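Local coordinates for dihydroorotase (Saccharomyces cerevisiae S288C, PDB 6L0A), which catalyses the reversible, zinc-dependent interconversion of N-carbamoyl-L-aspartate and dihydroorotate, the third step of de novo pyrimidine biosynthesis, at residues Cys11-His16 / Tyr312-Ser317; Val35-Ile40 / Phe307-Tyr312; Ala65-Phe70 / Ser321-Ile326. All coordinates share one frame; numbering follows the deposited sequence.

Contact 1: residues Cys11-His16 / Tyr312-Ser317; sequences CDMHVH and YEVKDS. With ZN (zinc ion), chain K; LMR ((2S)-2-hydroxybutanedioic acid), chain M.
The first barrel strand of this metallo-dependent hydrolase, 11-15, carries the His-X-His zinc motif, and at its corner Met13 lies against Tyr312 and Val314, where helix 300-312 gives way to a loop. Met13 SD stands 4.5 Å from the centroid of the Tyr312 ring and 27° off the ring normal, an oblique Met-aromatic contact. A bend at chi2 (-43°) lays the chain alongside the ring, the two side chains running past each other in opposite directions, and Met13 CE is 3.7 Å from Tyr312 CD1. The same methyl touches Val314 CG2 at 4.3 Å. A water in the plane of the phenol joins its hydroxyl to the Met13 backbone carbonyl, accepting from Tyr312 OH at 2.6 Å and donating to Met13 O at 2.7 Å, while Asn135 also bonds to the hydroxyl. Replacing Met13 by an alanine removes CG, SD and CE, and would probably leave a gap between the strand corner and the Tyr312 ring and Val314, with the sulfur-ring contact lost. Across the corner an Asx turn closes with His14 N to Asp12 OD1, 3.2 Å, the donor sitting 46° out of the carboxylate plane. Glu179 holds His14 ND1, and this second-shell bond helps fix the imidazole so that NE2 faces the metal. His14 NE2 binds the zinc ion at 2.1 Å and His16 NE2 at 2.2 Å. Asp258, Lys98 (probably through a side-chain carbamate) and a malate carboxylate oxygen complete the site. A first strand that packs into the barrel interior and delivers zinc-binding histidines at its C-terminal end is characteristic of the amidohydrolase barrel.

Contact 2: residues Val35-Ile40 / Phe307-Tyr312; sequences VSIAYI and FGISFY
Tyr312 sets its hydroxyl over one face of the Tyr39 ring, OH lying 3.4 Å above the ring plane and displaced toward the rim. The two side chains cross at about a right angle, but the rings are inclined at 48° with centroids 5.0 Å apart, which fits neither a stack nor an edge-to-face pair. Carbon contact continues beside the hydroxyl, Tyr39 CE1 meeting Tyr312 CE2 at 3.9 Å. Two residues earlier on the strand, and also facing the helix, Ile37 brings CD1 to within 3.9 Å of Ile309 CG1. With CG anti to the backbone N (chi1 -175°), the Tyr39 phenol swings off the strand so that one face meets the Tyr312 hydroxyl.

In the next shell Asn135 OD1 bonds to Tyr39 OH, so that the one amide spans both phenols and its orientation is set. Leu71 packs on both Ile37 and Tyr39, while Ile177 touches Tyr312 from another strand. Tyr312 is still in the helical pattern, its N bonded to Gly308 O at 3.0 Å. Inward residues alternating along strand 37-40, met by a tyrosine that reaches several strands, are consistent with a helix packed against the inward face of a TIM-type barrel, at the end away from its metal site.

Contact 3: residues Ala65-Phe70 / Ser321-Ile326; sequences APKTTF and SSDKAI
Lys67 turns its CG beside the backbone N (chi1 -53°) and runs fully extended from there, which carries its ammonium past Ser321 to the neighbourhood of Asp323. Ser321, with chi1 at 157°, swings OG along its own chain and leaves its CB against the lysine. The two beta carbons, Lys67 CB and Ser321 CB, are 3.8 Å apart, and Lys67 O approaches Ser321 CB at 3.4 Å, so the direct touch is by van der Waals contact. No hydrogen bond joins the segments directly.

The serine hydroxyl works locally instead. Asp323 N donates to Ser321 OG over 3.1 Å at a nearly straight 162°, closing an ST turn that presents the aspartate to the lysine. Across from it, a type I beta turn from Ala65 to Thr68, with Thr68 N bonded to Ala65 O at 3.2 Å, places Lys67 in the turn just before strand 69-71. Thr69 also faces Ser321, but its OG1 is bonded to Ala320 N just upstream.

Lys67 NZ and Asp323 OD2 lie 4.6 Å apart, too far for a salt bridge, and a water fills in: it accepts from Lys67 NZ at 2.7 Å and donates to Asp323 OD2 at 2.9 Å. A direct salt-bridge partner of that carboxylate is Arg31 of helix 20-32, which Lys67 touches as well. Thus the turn before strand 69-71 of the parallel barrel sheet meets the approach to strand 324-328 of the antiparallel sheet through a water-bridged, charged contact. With Arg31 directly bound and Lys67 linked through water, Asp323 probably stays ionised, its charge shared between two cations, one of them reached through a water.

Contacts 1 and 2 are buried, their centres about 2 Å apart, and share Tyr312, which meets sulfur and methyl in one and a second phenol in the other. Their strands, 11-15 and 37-40, are neighbours, joined by Asp12 N to Ile37 O at 2.8 Å. Contact 3, partly buried, its centre about 11 and 12 Å from theirs, adds the next strand of that parallel sheet, 69-71, through Ala38 N to Thr69 O at 2.9 Å. Its other segment, 321-326, takes in the end of the loop that follows helix 300-312 and the start of strand 324-328. The chemistry shifts from apolar and aromatic groups beneath the zinc site to water-mediated charge between two sheets, away from it.

Contact 1: residues Cys11-His16 / Tyr312-Ser317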
ATOM      1  N   CYS C  11      -0.346  28.686 -11.327  1.00 15.21           N
ATOM      2  CA  CYS C  11      -0.899  27.651 -12.191  1.00 12.57           C
ATOM      3  C   CYS C  11      -0.777  26.276 -11.540  1.00 12.38           C
ATOM      4  O   CYS C  11       0.238  25.941 -10.920  1.00 16.04           O
ATOM      5  CB  CYS C  11      -0.225  27.614 -13.558  1.00 16.96           C
ATOM      6  SG  CYS C  11       1.553  27.645 -13.567  1.00 27.84           S
ATOM      7  N   ASP C  12      -1.826  25.485 -11.711  1.00 12.67           N
ATOM      8  CA  ASP C  12      -1.839  24.064 -11.363  1.00 11.95           C
ATOM      9  C   ASP C  12      -2.030  23.325 -12.680  1.00 10.75           C
ATOM     10  O   ASP C  12      -3.118  23.343 -13.268  1.00 11.84           O
ATOM     11  CB  ASP C  12      -2.948  23.762 -10.357  1.00 12.59           C
ATOM     12  CG  ASP C  12      -3.083  22.284 -10.057  1.00 13.84           C
ATOM     13  OD1 ASP C  12      -2.323  21.471 -10.630  1.00 15.48           O
ATOM     14  OD2 ASP C  12      -3.962  21.947  -9.243  1.00 17.71           O
ATOM     15  N   MET C  13      -0.968  22.699 -13.164  1.00 11.32           N
ATOM     16  CA  MET C  13      -1.013  22.130 -14.502  1.00 11.40           C
ATOM     17  C   MET C  13      -1.480  20.673 -14.516  1.00 11.74           C
ATOM     18  O   MET C  13      -1.141  19.926 -15.448  1.00 13.42           O
ATOM     19  CB  MET C  13       0.350  22.298 -15.169  1.00 11.62           C
ATOM     20  CG  MET C  13       0.679  23.792 -15.461  1.00 15.12           C
ATOM     21  SD  MET C  13      -0.711  24.743 -16.145  1.00 15.05           S
ATOM     22  CE  MET C  13       0.184  26.153 -16.836  1.00 17.84           C
ATOM     23  N   HIS C  14      -2.302  20.260 -13.547  1.00 13.68           N
ATOM     24  CA  HIS C  14      -2.824  18.885 -13.545  1.00 10.78           C
ATOM     25  C   HIS C  14      -4.029  18.813 -12.597  1.00 11.37           C
ATOM     26  O   HIS C  14      -3.871  18.498 -11.420  1.00 14.86           O
ATOM     27  CB  HIS C  14      -1.739  17.906 -13.132  1.00 11.61           C
ATOM     28  CG  HIS C  14      -2.047  16.482 -13.481  1.00 12.80           C
ATOM     29  ND1 HIS C  14      -1.127  15.648 -14.079  1.00 17.84           N
ATOM     30  CD2 HIS C  14      -3.175  15.747 -13.324  1.00 15.08           C
ATOM     31  CE1 HIS C  14      -1.673  14.458 -14.270  1.00 15.95           C
ATOM     32  NE2 HIS C  14      -2.913  14.490 -13.816  1.00 15.79           N
ATOM     33  N   VAL C  15      -5.226  19.072 -13.132  1.00 10.37           N
ATOM     34  CA  VAL C  15      -6.438  19.236 -12.324  1.00 11.74           C
ATOM     35  C   VAL C  15      -7.521  18.287 -12.816  1.00 10.76           C
ATOM     36  O   VAL C  15      -7.760  18.186 -14.024  1.00 12.17           O
ATOM     37  CB  VAL C  15      -6.953  20.693 -12.365  1.00 11.50           C
ATOM     38  CG1 VAL C  15      -8.330  20.801 -11.724  1.00 14.64           C
ATOM     39  CG2 VAL C  15      -5.978  21.622 -11.651  1.00 11.50           C
ATOM     40  N   HIS C  16      -8.197  17.610 -11.880  1.00 11.95           N
ATOM     41  CA  HIS C  16      -9.423  16.870 -12.156  1.00 10.32           C
ATOM     42  C   HIS C  16     -10.601  17.580 -11.500  1.00 13.11           C
ATOM     43  O   HIS C  16     -10.597  17.787 -10.279  1.00 14.12           O
ATOM     44  CB  HIS C  16      -9.333  15.430 -11.623  1.00 13.87           C
ATOM     45  CG  HIS C  16      -8.274  14.598 -12.283  1.00 12.68           C
ATOM     46  ND1 HIS C  16      -8.504  13.872 -13.433  1.00 14.31           N
ATOM     47  CD2 HIS C  16      -6.976  14.385 -11.955  1.00 14.73           C
ATOM     48  CE1 HIS C  16      -7.389  13.251 -13.786  1.00 12.82           C
ATOM     49  NE2 HIS C  16      -6.446  13.546 -12.906  1.00 15.42           N
ATOM     50  N   TYR C 312       3.918  26.170 -20.847  1.00 16.22           N
ATOM     51  CA  TYR C 312       2.685  26.132 -21.614  1.00 17.29           C
ATOM     52  C   TYR C 312       2.507  27.390 -22.453  1.00 20.20           C
ATOM     53  O   TYR C 312       1.518  27.494 -23.188  1.00 19.97           O
ATOM     54  CB  TYR C 312       1.482  25.949 -20.686  1.00 16.70           C
ATOM     55  CG  TYR C 312       1.210  24.500 -20.315  1.00 17.34           C
ATOM     56  CD1 TYR C 312       1.841  23.902 -19.226  1.00 17.29           C
ATOM     57  CD2 TYR C 312       0.326  23.730 -21.065  1.00 19.52           C
ATOM     58  CE1 TYR C 312       1.586  22.561 -18.897  1.00 15.75           C
ATOM     59  CE2 TYR C 312       0.061  22.411 -20.743  1.00 16.77           C
ATOM     60  CZ  TYR C 312       0.696  21.830 -19.664  1.00 19.21           C
ATOM     61  OH  TYR C 312       0.427  20.511 -19.366  1.00 17.82           O
ATOM     62  N   GLU C 313       3.442  28.332 -22.334  1.00 17.38           N
ATOM     63  CA  GLU C 313       3.438  29.594 -23.078  1.00 23.17           C
ATOM     64  C   GLU C 313       2.092  30.301 -22.946  1.00 26.21           C
ATOM     65  O   GLU C 313       1.436  30.649 -23.931  1.00 25.01           O
ATOM     66  CB  GLU C 313       3.827  29.368 -24.541  1.00 25.99           C
ATOM     67  CG  GLU C 313       5.212  28.731 -24.645  1.00 23.98           C
ATOM     68  CD  GLU C 313       5.626  28.370 -26.075  1.00 37.86           C
ATOM     69  OE1 GLU C 313       5.743  29.291 -26.905  1.00 46.33           O
ATOM     70  OE2 GLU C 313       5.819  27.173 -26.344  1.00 35.97           O
ATOM     71  N   VAL C 314       1.681  30.499 -21.694  1.00 20.68           N
ATOM     72  CA  VAL C 314       0.435  31.180 -21.367  1.00 22.09           C
ATOM     73  C   VAL C 314       0.638  32.674 -21.572  1.00 27.01           C
ATOM     74  O   VAL C 314       1.605  33.251 -21.064  1.00 24.30           O
ATOM     75  CB  VAL C 314       0.016  30.878 -19.921  1.00 24.04           C
ATOM     76  CG1 VAL C 314      -1.344  31.496 -19.609  1.00 22.52           C
ATOM     77  CG2 VAL C 314      -0.014  29.365 -19.674  1.00 19.78           C
ATOM     78  N   LYS C 315      -0.268  33.298 -22.311  1.00 29.15           N
ATOM     79  CA  LYS C 315      -0.186  34.718 -22.621  1.00 30.33           C
ATOM     80  C   LYS C 315      -1.216  35.490 -21.808  1.00 30.81           C
ATOM     81  O   LYS C 315      -2.274  34.967 -21.449  1.00 25.07           O
ATOM     82  CB  LYS C 315      -0.420  34.964 -24.116  1.00 28.38           C
ATOM     83  CG  LYS C 315       0.431  34.111 -25.039  1.00 28.11           C
ATOM     84  CD  LYS C 315       1.920  34.337 -24.804  1.00 32.06           C
ATOM     85  CE  LYS C 315       2.769  33.571 -25.818  1.00 35.88           C
ATOM     86  NZ  LYS C 315       4.236  33.702 -25.561  1.00 37.82           N
ATOM     87  N   ASP C 316      -0.904  36.765 -21.544  1.00 33.70           N
ATOM     88  CA  ASP C 316      -1.836  37.616 -20.814  1.00 31.50           C
ATOM     89  C   ASP C 316      -3.211  37.652 -21.475  1.00 29.29           C
ATOM     90  O   ASP C 316      -4.229  37.806 -20.788  1.00 30.34           O
ATOM     91  CB  ASP C 316      -1.269  39.031 -20.694  1.00 35.43           C
ATOM     92  CG  ASP C 316      -1.363  39.584 -19.279  1.00 47.03           C
ATOM     93  OD1 ASP C 316      -0.738  40.633 -19.014  1.00 53.02           O
ATOM     94  OD2 ASP C 316      -2.056  38.975 -18.429  1.00 46.62           O
ATOM     95  N   SER C 317      -3.268  37.495 -22.799  1.00 34.30           N
ATOM     96  CA  SER C 317      -4.542  37.600 -23.498  1.00 32.85           C
ATOM     97  C   SER C 317      -5.449  36.397 -23.262  1.00 33.80           C
ATOM     98  O   SER C 317      -6.662  36.511 -23.467  1.00 36.49           O
ATOM     99  CB  SER C 317      -4.311  37.777 -24.997  1.00 35.15           C
ATOM    100  OG  SER C 317      -3.665  36.645 -25.542  1.00 33.37           O
TER
HETATM  101 ZN    ZN K 401      -4.324  13.119 -12.944  1.00 50.54          ZN
HETATM  102  C1  LMR M 403      -4.588   9.695 -11.643  1.00 29.84           C
HETATM  103  O1A LMR M 403      -4.053  10.795 -11.945  1.00 25.15           O
HETATM  104  O1B LMR M 403      -3.885   8.672 -11.776  1.00 19.55           O
HETATM  105  C2  LMR M 403      -6.046   9.571 -11.140  1.00 23.39           C
HETATM  106  O2  LMR M 403      -6.205   9.055  -9.833  1.00 22.49           O
HETATM  107  C3  LMR M 403      -6.659  10.923 -10.992  1.00 30.64           C
HETATM  108  C4  LMR M 403      -8.122  10.557 -11.093  1.00 17.56           C
HETATM  109  O4A LMR M 403      -8.725   9.878 -10.193  1.00 14.00           O
HETATM  110  O4B LMR M 403      -8.655  10.963 -12.134  1.00 17.06           O
HETATM  111  O   HOH W   1       1.032  19.551 -17.021  1.00 16.16           O

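Contact 2: residues Val35-Ile40 / Phe307-Tyr312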
ATOM      1  N   VAL C  35      -5.195  29.114  -7.022  1.00 17.22           N
ATOM      2  CA  VAL C  35      -4.755  28.773  -8.376  1.00 12.29           C
ATOM      3  C   VAL C  35      -5.527  29.619  -9.378  1.00 13.99           C
ATOM      4  O   VAL C  35      -6.764  29.615  -9.386  1.00 16.30           O
ATOM      5  CB  VAL C  35      -4.958  27.272  -8.662  1.00 14.33           C
ATOM      6  CG1 VAL C  35      -4.762  26.976 -10.137  1.00 13.67           C
ATOM      7  CG2 VAL C  35      -4.015  26.443  -7.788  1.00 13.59           C
ATOM      8  N   SER C  36      -4.793  30.318 -10.245  1.00 15.35           N
ATOM      9  CA  SER C  36      -5.388  31.151 -11.285  1.00 14.08           C
ATOM     10  C   SER C  36      -5.617  30.389 -12.585  1.00 15.48           C
ATOM     11  O   SER C  36      -6.649  30.581 -13.239  1.00 15.12           O
ATOM     12  CB  SER C  36      -4.487  32.362 -11.555  1.00 17.35           C
ATOM     13  OG  SER C  36      -4.937  33.062 -12.704  1.00 20.50           O
ATOM     14  N   ILE C  37      -4.675  29.514 -12.944  1.00 14.76           N
ATOM     15  CA  ILE C  37      -4.647  28.803 -14.219  1.00 15.54           C
ATOM     16  C   ILE C  37      -4.674  27.305 -13.921  1.00 13.45           C
ATOM     17  O   ILE C  37      -3.865  26.826 -13.122  1.00 13.31           O
ATOM     18  CB  ILE C  37      -3.387  29.153 -15.030  1.00 13.65           C
ATOM     19  CG1 ILE C  37      -3.314  30.656 -15.323  1.00 13.56           C
ATOM     20  CG2 ILE C  37      -3.339  28.351 -16.330  1.00 15.94           C
ATOM     21  CD1 ILE C  37      -1.882  31.157 -15.492  1.00 18.89           C
ATOM     22  N   ALA C  38      -5.581  26.576 -14.571  1.00 12.21           N
ATOM     23  CA  ALA C  38      -5.736  25.135 -14.367  1.00 13.69           C
ATOM     24  C   ALA C  38      -5.680  24.396 -15.700  1.00 13.33           C
ATOM     25  O   ALA C  38      -6.374  24.771 -16.649  1.00 14.42           O
ATOM     26  CB  ALA C  38      -7.067  24.826 -13.673  1.00 12.05           C
ATOM     27  N   TYR C  39      -4.880  23.332 -15.763  1.00 11.50           N
ATOM     28  CA  TYR C  39      -4.871  22.434 -16.913  1.00 14.17           C
ATOM     29  C   TYR C  39      -5.762  21.243 -16.584  1.00 14.47           C
ATOM     30  O   TYR C  39      -5.454  20.481 -15.661  1.00 12.87           O
ATOM     31  CB  TYR C  39      -3.456  21.973 -17.233  1.00 13.69           C
ATOM     32  CG  TYR C  39      -3.327  21.135 -18.494  1.00 16.36           C
ATOM     33  CD1 TYR C  39      -3.628  21.665 -19.737  1.00 20.11           C
ATOM     34  CD2 TYR C  39      -2.870  19.822 -18.433  1.00 17.47           C
ATOM     35  CE1 TYR C  39      -3.487  20.901 -20.906  1.00 17.71           C
ATOM     36  CE2 TYR C  39      -2.728  19.047 -19.590  1.00 16.32           C
ATOM     37  CZ  TYR C  39      -3.037  19.605 -20.824  1.00 17.40           C
ATOM     38  OH  TYR C  39      -2.889  18.868 -21.983  1.00 17.12           O
ATOM     39  N   ILE C  40      -6.851  21.090 -17.333  1.00 12.11           N
ATOM     40  CA  ILE C  40      -7.965  20.210 -16.976  1.00 12.28           C
ATOM     41  C   ILE C  40      -7.784  18.849 -17.635  1.00 13.34           C
ATOM     42  O   ILE C  40      -7.724  18.743 -18.866  1.00 10.94           O
ATOM     43  CB  ILE C  40      -9.311  20.828 -17.390  1.00 12.45           C
ATOM     44  CG1 ILE C  40      -9.499  22.182 -16.702  1.00 12.18           C
ATOM     45  CG2 ILE C  40     -10.474  19.882 -17.101  1.00 13.41           C
ATOM     46  CD1 ILE C  40      -9.664  22.080 -15.162  1.00 13.13           C
ATOM     47  N   PHE C 307       7.302  28.770 -14.012  1.00 19.30           N
ATOM     48  CA  PHE C 307       7.778  27.709 -14.896  1.00 17.83           C
ATOM     49  C   PHE C 307       6.636  27.076 -15.680  1.00 15.61           C
ATOM     50  O   PHE C 307       6.807  26.728 -16.855  1.00 19.52           O
ATOM     51  CB  PHE C 307       8.539  26.657 -14.087  1.00 22.59           C
ATOM     52  CG  PHE C 307       9.801  27.188 -13.451  1.00 25.67           C
ATOM     53  CD1 PHE C 307      10.568  28.149 -14.104  1.00 28.06           C
ATOM     54  CD2 PHE C 307      10.207  26.746 -12.202  1.00 24.17           C
ATOM     55  CE1 PHE C 307      11.734  28.642 -13.522  1.00 28.73           C
ATOM     56  CE2 PHE C 307      11.359  27.236 -11.619  1.00 28.80           C
ATOM     57  CZ  PHE C 307      12.125  28.185 -12.279  1.00 28.58           C
ATOM     58  N   GLY C 308       5.466  26.929 -15.063  1.00 16.96           N
ATOM     59  CA  GLY C 308       4.328  26.386 -15.796  1.00 15.13           C
ATOM     60  C   GLY C 308       3.818  27.347 -16.849  1.00 18.55           C
ATOM     61  O   GLY C 308       3.504  26.946 -17.973  1.00 18.24           O
ATOM     62  N   ILE C 309       3.730  28.633 -16.499  1.00 18.91           N
ATOM     63  CA  ILE C 309       3.341  29.647 -17.477  1.00 18.17           C
ATOM     64  C   ILE C 309       4.302  29.647 -18.662  1.00 20.63           C
ATOM     65  O   ILE C 309       3.881  29.732 -19.823  1.00 21.07           O
ATOM     66  CB  ILE C 309       3.267  31.027 -16.797  1.00 18.03           C
ATOM     67  CG1 ILE C 309       1.932  31.167 -16.062  1.00 23.83           C
ATOM     68  CG2 ILE C 309       3.470  32.152 -17.818  1.00 18.93           C
ATOM     69  CD1 ILE C 309       1.846  32.378 -15.155  1.00 24.21           C
ATOM     70  N   SER C 310       5.604  29.531 -18.392  1.00 19.64           N
ATOM     71  CA  SER C 310       6.596  29.546 -19.465  1.00 20.46           C
ATOM     72  C   SER C 310       6.489  28.305 -20.356  1.00 22.35           C
ATOM     73  O   SER C 310       6.536  28.409 -21.588  1.00 21.74           O
ATOM     74  CB  SER C 310       8.003  29.671 -18.868  1.00 22.16           C
ATOM     75  OG  SER C 310       9.009  29.448 -19.845  1.00 26.68           O
ATOM     76  N   PHE C 311       6.350  27.120 -19.749  1.00 18.85           N
ATOM     77  CA  PHE C 311       6.320  25.879 -20.525  1.00 21.03           C
ATOM     78  C   PHE C 311       5.071  25.792 -21.392  1.00 17.87           C
ATOM     79  O   PHE C 311       5.139  25.355 -22.547  1.00 16.98           O
ATOM     80  CB  PHE C 311       6.397  24.671 -19.578  1.00 19.05           C
ATOM     81  CG  PHE C 311       6.605  23.356 -20.276  1.00 16.23           C
ATOM     82  CD1 PHE C 311       7.876  22.923 -20.594  1.00 19.99           C
ATOM     83  CD2 PHE C 311       5.531  22.555 -20.615  1.00 17.82           C
ATOM     84  CE1 PHE C 311       8.081  21.708 -21.248  1.00 18.05           C
ATOM     85  CE2 PHE C 311       5.726  21.352 -21.261  1.00 17.05           C
ATOM     86  CZ  PHE C 311       7.011  20.924 -21.570  1.00 18.08           C
ATOM     87  N   TYR C 312       3.918  26.170 -20.847  1.00 16.22           N
ATOM     88  CA  TYR C 312       2.685  26.132 -21.614  1.00 17.29           C
ATOM     89  C   TYR C 312       2.507  27.390 -22.453  1.00 20.20           C
ATOM     90  O   TYR C 312       1.518  27.494 -23.188  1.00 19.97           O
ATOM     91  CB  TYR C 312       1.482  25.949 -20.686  1.00 16.70           C
ATOM     92  CG  TYR C 312       1.210  24.500 -20.315  1.00 17.34           C
ATOM     93  CD1 TYR C 312       1.841  23.902 -19.226  1.00 17.29           C
ATOM     94  CD2 TYR C 312       0.326  23.730 -21.065  1.00 19.52           C
ATOM     95  CE1 TYR C 312       1.586  22.561 -18.897  1.00 15.75           C
ATOM     96  CE2 TYR C 312       0.061  22.411 -20.743  1.00 16.77           C
ATOM     97  CZ  TYR C 312       0.696  21.830 -19.664  1.00 19.21           C
ATOM     98  OH  TYR C 312       0.427  20.511 -19.366  1.00 17.82           O
TER

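Contact 3: residues Ala65-Phe70 / Ser321-Ile326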
ATOM      1  N   ALA C  65     -16.731  29.110 -12.658  1.00 22.08           N
ATOM      2  CA  ALA C  65     -15.584  29.847 -12.126  1.00 21.41           C
ATOM      3  C   ALA C  65     -15.127  30.851 -13.168  1.00 23.39           C
ATOM      4  O   ALA C  65     -14.157  30.620 -13.899  1.00 21.84           O
ATOM      5  CB  ALA C  65     -14.436  28.907 -11.743  1.00 19.85           C
ATOM      6  N   PRO C  66     -15.813  31.996 -13.269  1.00 26.51           N
ATOM      7  CA  PRO C  66     -15.492  32.939 -14.350  1.00 23.98           C
ATOM      8  C   PRO C  66     -14.113  33.562 -14.241  1.00 23.19           C
ATOM      9  O   PRO C  66     -13.629  34.101 -15.242  1.00 25.35           O
ATOM     10  CB  PRO C  66     -16.602  34.001 -14.239  1.00 25.19           C
ATOM     11  CG  PRO C  66     -17.715  33.318 -13.500  1.00 28.42           C
ATOM     12  CD  PRO C  66     -17.024  32.387 -12.530  1.00 27.16           C
ATOM     13  N   LYS C  67     -13.452  33.514 -13.083  1.00 19.70           N
ATOM     14  CA  LYS C  67     -12.133  34.120 -12.951  1.00 23.54           C
ATOM     15  C   LYS C  67     -10.987  33.127 -13.107  1.00 20.29           C
ATOM     16  O   LYS C  67      -9.823  33.524 -13.001  1.00 23.11           O
ATOM     17  CB  LYS C  67     -12.014  34.840 -11.603  1.00 28.90           C
ATOM     18  CG  LYS C  67     -13.143  35.845 -11.361  1.00 26.90           C
ATOM     19  CD  LYS C  67     -12.985  36.565 -10.028  1.00 36.38           C
ATOM     20  CE  LYS C  67     -14.198  37.453  -9.752  1.00 37.45           C
ATOM     21  NZ  LYS C  67     -14.039  38.263  -8.513  1.00 41.06           N
ATOM     22  N   THR C  68     -11.284  31.857 -13.360  1.00 20.63           N
ATOM     23  CA  THR C  68     -10.266  30.825 -13.524  1.00 19.39           C
ATOM     24  C   THR C  68      -9.944  30.634 -15.002  1.00 15.03           C
ATOM     25  O   THR C  68     -10.842  30.605 -15.846  1.00 16.24           O
ATOM     26  CB  THR C  68     -10.756  29.516 -12.909  1.00 17.64           C
ATOM     27  OG1 THR C  68     -10.979  29.733 -11.512  1.00 21.32           O
ATOM     28  CG2 THR C  68      -9.737  28.409 -13.084  1.00 18.51           C
ATOM     29  N   THR C  69      -8.658  30.530 -15.309  1.00 15.40           N
ATOM     30  CA  THR C  69      -8.196  30.319 -16.677  1.00 16.73           C
ATOM     31  C   THR C  69      -8.053  28.823 -16.917  1.00 18.23           C
ATOM     32  O   THR C  69      -7.283  28.161 -16.219  1.00 16.84           O
ATOM     33  CB  THR C  69      -6.867  31.031 -16.894  1.00 17.88           C
ATOM     34  OG1 THR C  69      -7.081  32.448 -16.760  1.00 20.62           O
ATOM     35  CG2 THR C  69      -6.288  30.701 -18.272  1.00 17.33           C
ATOM     36  N   PHE C  70      -8.786  28.299 -17.897  1.00 15.42           N
ATOM     37  CA  PHE C  70      -8.886  26.860 -18.130  1.00 15.26           C
ATOM     38  C   PHE C  70      -8.130  26.493 -19.400  1.00 18.78           C
ATOM     39  O   PHE C  70      -8.450  26.998 -20.478  1.00 19.66           O
ATOM     40  CB  PHE C  70     -10.345  26.433 -18.254  1.00 14.43           C
ATOM     41  CG  PHE C  70     -11.092  26.476 -16.963  1.00 15.61           C
ATOM     42  CD1 PHE C  70     -10.801  25.569 -15.958  1.00 14.28           C
ATOM     43  CD2 PHE C  70     -12.067  27.438 -16.738  1.00 20.05           C
ATOM     44  CE1 PHE C  70     -11.473  25.601 -14.751  1.00 16.41           C
ATOM     45  CE2 PHE C  70     -12.747  27.489 -15.521  1.00 17.77           C
ATOM     46  CZ  PHE C  70     -12.454  26.568 -14.526  1.00 16.88           C
ATOM     47  N   SER C 321      -8.601  36.290 -15.572  1.00 24.78           N
ATOM     48  CA  SER C 321      -8.571  37.306 -14.527  1.00 25.26           C
ATOM     49  C   SER C 321      -7.120  37.598 -14.181  1.00 28.04           C
ATOM     50  O   SER C 321      -6.311  36.676 -14.046  1.00 25.36           O
ATOM     51  CB  SER C 321      -9.332  36.861 -13.274  1.00 24.74           C
ATOM     52  OG  SER C 321      -8.889  37.568 -12.127  1.00 26.65           O
ATOM     53  N   SER C 322      -6.791  38.882 -14.054  1.00 22.00           N
ATOM     54  CA  SER C 322      -5.433  39.287 -13.719  1.00 18.51           C
ATOM     55  C   SER C 322      -5.187  39.338 -12.215  1.00 20.59           C
ATOM     56  O   SER C 322      -4.097  39.743 -11.799  1.00 22.61           O
ATOM     57  CB  SER C 322      -5.112  40.650 -14.348  1.00 30.00           C
ATOM     58  OG  SER C 322      -6.162  41.576 -14.121  1.00 30.37           O
ATOM     59  N   ASP C 323      -6.159  38.914 -11.399  1.00 24.44           N
ATOM     60  CA  ASP C 323      -5.976  38.869  -9.950  1.00 21.89           C
ATOM     61  C   ASP C 323      -4.727  38.075  -9.592  1.00 27.14           C
ATOM     62  O   ASP C 323      -4.403  37.070 -10.229  1.00 25.83           O
ATOM     63  CB  ASP C 323      -7.188  38.238  -9.260  1.00 23.75           C
ATOM     64  CG  ASP C 323      -8.432  39.080  -9.361  1.00 29.35           C
ATOM     65  OD1 ASP C 323      -8.342  40.233  -9.830  1.00 24.12           O
ATOM     66  OD2 ASP C 323      -9.511  38.577  -8.975  1.00 30.58           O
ATOM     67  N   LYS C 324      -4.029  38.529  -8.560  1.00 20.18           N
ATOM     68  CA  LYS C 324      -2.779  37.924  -8.133  1.00 24.97           C
ATOM     69  C   LYS C 324      -3.015  37.134  -6.858  1.00 26.66           C
ATOM     70  O   LYS C 324      -3.780  37.560  -5.990  1.00 25.06           O
ATOM     71  CB  LYS C 324      -1.705  38.985  -7.892  1.00 27.98           C
ATOM     72  CG  LYS C 324      -1.165  39.634  -9.161  1.00 31.67           C
ATOM     73  CD  LYS C 324      -0.704  41.067  -8.902  1.00 33.14           C
ATOM     74  CE  LYS C 324      -1.713  41.840  -8.064  1.00 36.61           C
ATOM     75  NZ  LYS C 324      -1.351  43.286  -7.919  1.00 40.78           N
ATOM     76  N   ALA C 325      -2.366  35.981  -6.744  1.00 23.91           N
ATOM     77  CA  ALA C 325      -2.525  35.146  -5.561  1.00 26.24           C
ATOM     78  C   ALA C 325      -1.515  35.596  -4.512  1.00 21.05           C
ATOM     79  O   ALA C 325      -0.305  35.582  -4.758  1.00 24.25           O
ATOM     80  CB  ALA C 325      -2.358  33.663  -5.909  1.00 22.95           C
ATOM     81  N   ILE C 326      -2.010  36.003  -3.350  1.00 26.70           N
ATOM     82  CA  ILE C 326      -1.170  36.506  -2.267  1.00 29.51           C
ATOM     83  C   ILE C 326      -1.137  35.458  -1.164  1.00 23.53           C
ATOM     84  O   ILE C 326      -2.169  35.147  -0.556  1.00 24.93           O
ATOM     85  CB  ILE C 326      -1.677  37.855  -1.730  1.00 30.31           C
ATOM     86  CG1 ILE C 326      -1.860  38.858  -2.879  1.00 27.26           C
ATOM     87  CG2 ILE C 326      -0.721  38.395  -0.675  1.00 32.82           C
ATOM     88  CD1 ILE C 326      -0.578  39.192  -3.611  1.00 31.23           C
TER
HETATM   89  O   HOH W   2     -12.097  39.624  -9.699  1.00 39.76           O